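Local coordinates for PPC domain-containing protein (Pyrococcus horikoshii, PDB 2DT4), which is of unknown function but carries the PPC domain shared by plants and prokaryotes and assembles as a trimer, at residues I43-N48 / K67-L72. Residues are numbered along the deposited sequence; the frame is centred on the assembly and turned at random.
With GOL (glycerol), chain B.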
loop_
_atom_site.group_PDB
_atom_site.type_symbol
_atom_site.label_atom_id
_atom_site.label_comp_id
_atom_site.label_asym_id
_atom_site.label_seq_id
_atom_site.Cartn_x
_atom_site.Cartn_y
_atom_site.Cartn_z
ATOM N N ILE A 43 -4.049 -4.831 -6.010
ATOM C CA ILE A 43 -4.678 -5.974 -5.363
ATOM C C ILE A 43 -5.172 -6.948 -6.420
ATOM O O ILE A 43 -5.221 -6.648 -7.617
ATOM C CB ILE A 43 -5.874 -5.522 -4.463
ATOM C CG1 ILE A 43 -6.959 -4.794 -5.265
ATOM C CG2 ILE A 43 -5.371 -4.644 -3.271
ATOM C CD1 ILE A 43 -8.214 -4.446 -4.456
ATOM N N GLY A 44 -5.591 -8.104 -5.958
ATOM C CA GLY A 44 -6.224 -9.089 -6.808
ATOM C C GLY A 44 -5.983 -10.478 -6.288
ATOM O O GLY A 44 -6.165 -10.712 -5.092
ATOM N N THR A 45 -5.654 -11.391 -7.201
ATOM C CA THR A 45 -5.298 -12.787 -6.903
ATOM C C THR A 45 -4.235 -13.248 -7.892
ATOM O O THR A 45 -4.360 -13.041 -9.107
ATOM C CB THR A 45 -6.524 -13.675 -7.023
ATOM O OG1 THR A 45 -7.311 -13.547 -5.829
ATOM C CG2 THR A 45 -6.150 -15.136 -7.010
ATOM N N LEU A 46 -3.186 -13.873 -7.371
ATOM C CA LEU A 46 -2.160 -14.508 -8.195
ATOM C C LEU A 46 -2.196 -16.008 -8.049
ATOM O O LEU A 46 -2.571 -16.540 -6.998
ATOM C CB LEU A 46 -0.768 -14.002 -7.788
ATOM C CG LEU A 46 -0.538 -12.494 -7.919
ATOM C CD1 LEU A 46 0.897 -12.170 -7.417
ATOM C CD2 LEU A 46 -0.819 -11.962 -9.316
ATOM N N LYS A 47 -1.755 -16.703 -9.098
ATOM C CA LYS A 47 -1.617 -18.160 -9.070
ATOM C C LYS A 47 -0.160 -18.570 -9.147
ATOM O O LYS A 47 0.608 -18.022 -9.938
ATOM C CB LYS A 47 -2.395 -18.758 -10.242
ATOM C CG LYS A 47 -3.912 -18.638 -10.042
ATOM C CD LYS A 47 -4.768 -19.358 -11.075
ATOM C CE LYS A 47 -6.243 -19.200 -10.762
ATOM N NZ LYS A 47 -7.128 -19.880 -11.779
ATOM N N ASN A 48 0.214 -19.538 -8.301
ATOM C CA ASN A 48 1.584 -19.998 -8.181
ATOM C C ASN A 48 2.622 -18.867 -8.082
ATOM O O ASN A 48 3.627 -18.882 -8.823
ATOM C CB ASN A 48 1.913 -20.932 -9.330
ATOM C CG ASN A 48 0.802 -21.944 -9.591
ATOM O OD1 ASN A 48 0.390 -22.694 -8.709
ATOM N ND2 ASN A 48 0.295 -21.953 -10.829
ATOM N N LYS A 67 2.113 -22.379 -4.364
ATOM C CA LYS A 67 1.220 -23.077 -5.264
ATOM C C LYS A 67 -0.240 -22.726 -5.040
ATOM O O LYS A 67 -0.702 -22.533 -3.910
ATOM C CB LYS A 67 1.425 -24.581 -5.145
ATOM C CG LYS A 67 2.865 -24.997 -5.492
ATOM C CD LYS A 67 2.955 -26.151 -6.469
ATOM C CE LYS A 67 4.276 -26.931 -6.338
ATOM N NZ LYS A 67 4.232 -28.020 -5.270
ATOM N N GLY A 68 -0.962 -22.638 -6.148
ATOM C CA GLY A 68 -2.380 -22.362 -6.132
ATOM C C GLY A 68 -2.672 -20.877 -6.047
ATOM O O GLY A 68 -1.801 -20.037 -6.263
ATOM N N SER A 69 -3.928 -20.556 -5.794
ATOM C CA SER A 69 -4.395 -19.185 -5.750
ATOM C C SER A 69 -4.134 -18.559 -4.382
ATOM O O SER A 69 -4.429 -19.142 -3.351
ATOM C CB SER A 69 -5.889 -19.125 -6.052
ATOM O OG SER A 69 -6.108 -19.529 -7.396
ATOM N N TYR A 70 -3.558 -17.370 -4.418
ATOM C CA TYR A 70 -3.380 -16.545 -3.245
ATOM C C TYR A 70 -4.026 -15.201 -3.484
ATOM O O TYR A 70 -3.833 -14.584 -4.559
ATOM C CB TYR A 70 -1.888 -16.358 -2.938
ATOM C CG TYR A 70 -1.232 -17.515 -2.235
ATOM C CD1 TYR A 70 -0.876 -18.694 -2.921
ATOM C CD2 TYR A 70 -0.950 -17.435 -0.875
ATOM C CE1 TYR A 70 -0.257 -19.772 -2.237
ATOM C CE2 TYR A 70 -0.344 -18.488 -0.199
ATOM C CZ TYR A 70 -0.021 -19.647 -0.878
ATOM O OH TYR A 70 0.575 -20.697 -0.195
ATOM N N GLU A 71 -4.743 -14.696 -2.490
ATOM C CA GLU A 71 -5.247 -13.327 -2.546
ATOM C C GLU A 71 -4.046 -12.355 -2.527
ATOM O O GLU A 71 -3.143 -12.449 -1.667
ATOM C CB GLU A 71 -6.236 -12.998 -1.410
ATOM C CG GLU A 71 -7.525 -13.816 -1.463
ATOM C CD GLU A 71 -8.493 -13.397 -2.558
ATOM O OE1 GLU A 71 -9.304 -14.236 -3.019
ATOM O OE2 GLU A 71 -8.508 -12.218 -2.973
ATOM N N LEU A 72 -4.017 -11.452 -3.494
ATOM C CA LEU A 72 -2.980 -10.432 -3.583
ATOM C C LEU A 72 -3.446 -9.277 -2.705
ATOM O O LEU A 72 -4.215 -8.437 -3.126
ATOM C CB LEU A 72 -2.808 -10.019 -5.055
ATOM C CG LEU A 72 -1.485 -9.431 -5.609
ATOM C CD1 LEU A 72 -1.669 -8.433 -6.718
ATOM C CD2 LEU A 72 -0.330 -9.157 -4.664
HETATM C C1 GOL B . -10.552 -12.740 -6.153
HETATM O O1 GOL B . -9.774 -13.797 -5.671
HETATM C C2 GOL B . -10.052 -11.398 -5.606
HETATM O O2 GOL B . -10.497 -11.140 -4.271
HETATM C C3 GOL B . -10.614 -10.337 -6.551
HETATM O O3 GOL B . -9.906 -9.122 -6.458
#
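G44 and L46 pair with L72 and Y70 through two-way backbone hydrogen bonds, so that strand segments 43-46 and 69-72 run antiparallel at 167° with their axes 4.1 Å apart. Y70 N to L46 O, 2.9 Å, is almost straight at 175°. Glycine suits position 44, where a beta carbon would collide with the carbonyl oxygen of the residue before. Beyond the strands N48 N binds G68 O, and N48 OD1 receives G68 N at 2.9 Å, the amide side chain continuing the ladder where the chain turns; G68 has the positive phi that glycine readily adopts.

On the sheet face of L46 and L72, the two leucines cross obliquely, CG to CG 4.0 Å; L72 has its CG anti to the backbone N (chi1 -155°), which brings it against L46, and also touches V92 and L94 of strand 85-95. The other face bears T45, K47, S69 and E71. Lysine suits position 47 because its long aliphatic chain can run past S69, CE 3.4 Å from OG, and still carry a charge to E56 of the second subunit, a salt bridge.

Nearer I43, a glycerol, most likely carried over from crystallisation, sits beside T45 and E71: its O1 donates to E71 OE1 at 2.7 Å. A carboxylate with two acceptor oxygens fits here, for OE1 also accepts F54 N of the second subunit. An alanine in place of this glutamate would probably leave that amide and the glycerol's O1 without their carboxylate acceptor. H89 and Y61 of the second subunit also bind the glycerol. The chemistry is thus divided: leucines pack within the subunit on one face, while the charged ends of K47 and E71 on the other reach the neighbouring subunit, beside a polar pocket able to hold a small polyol.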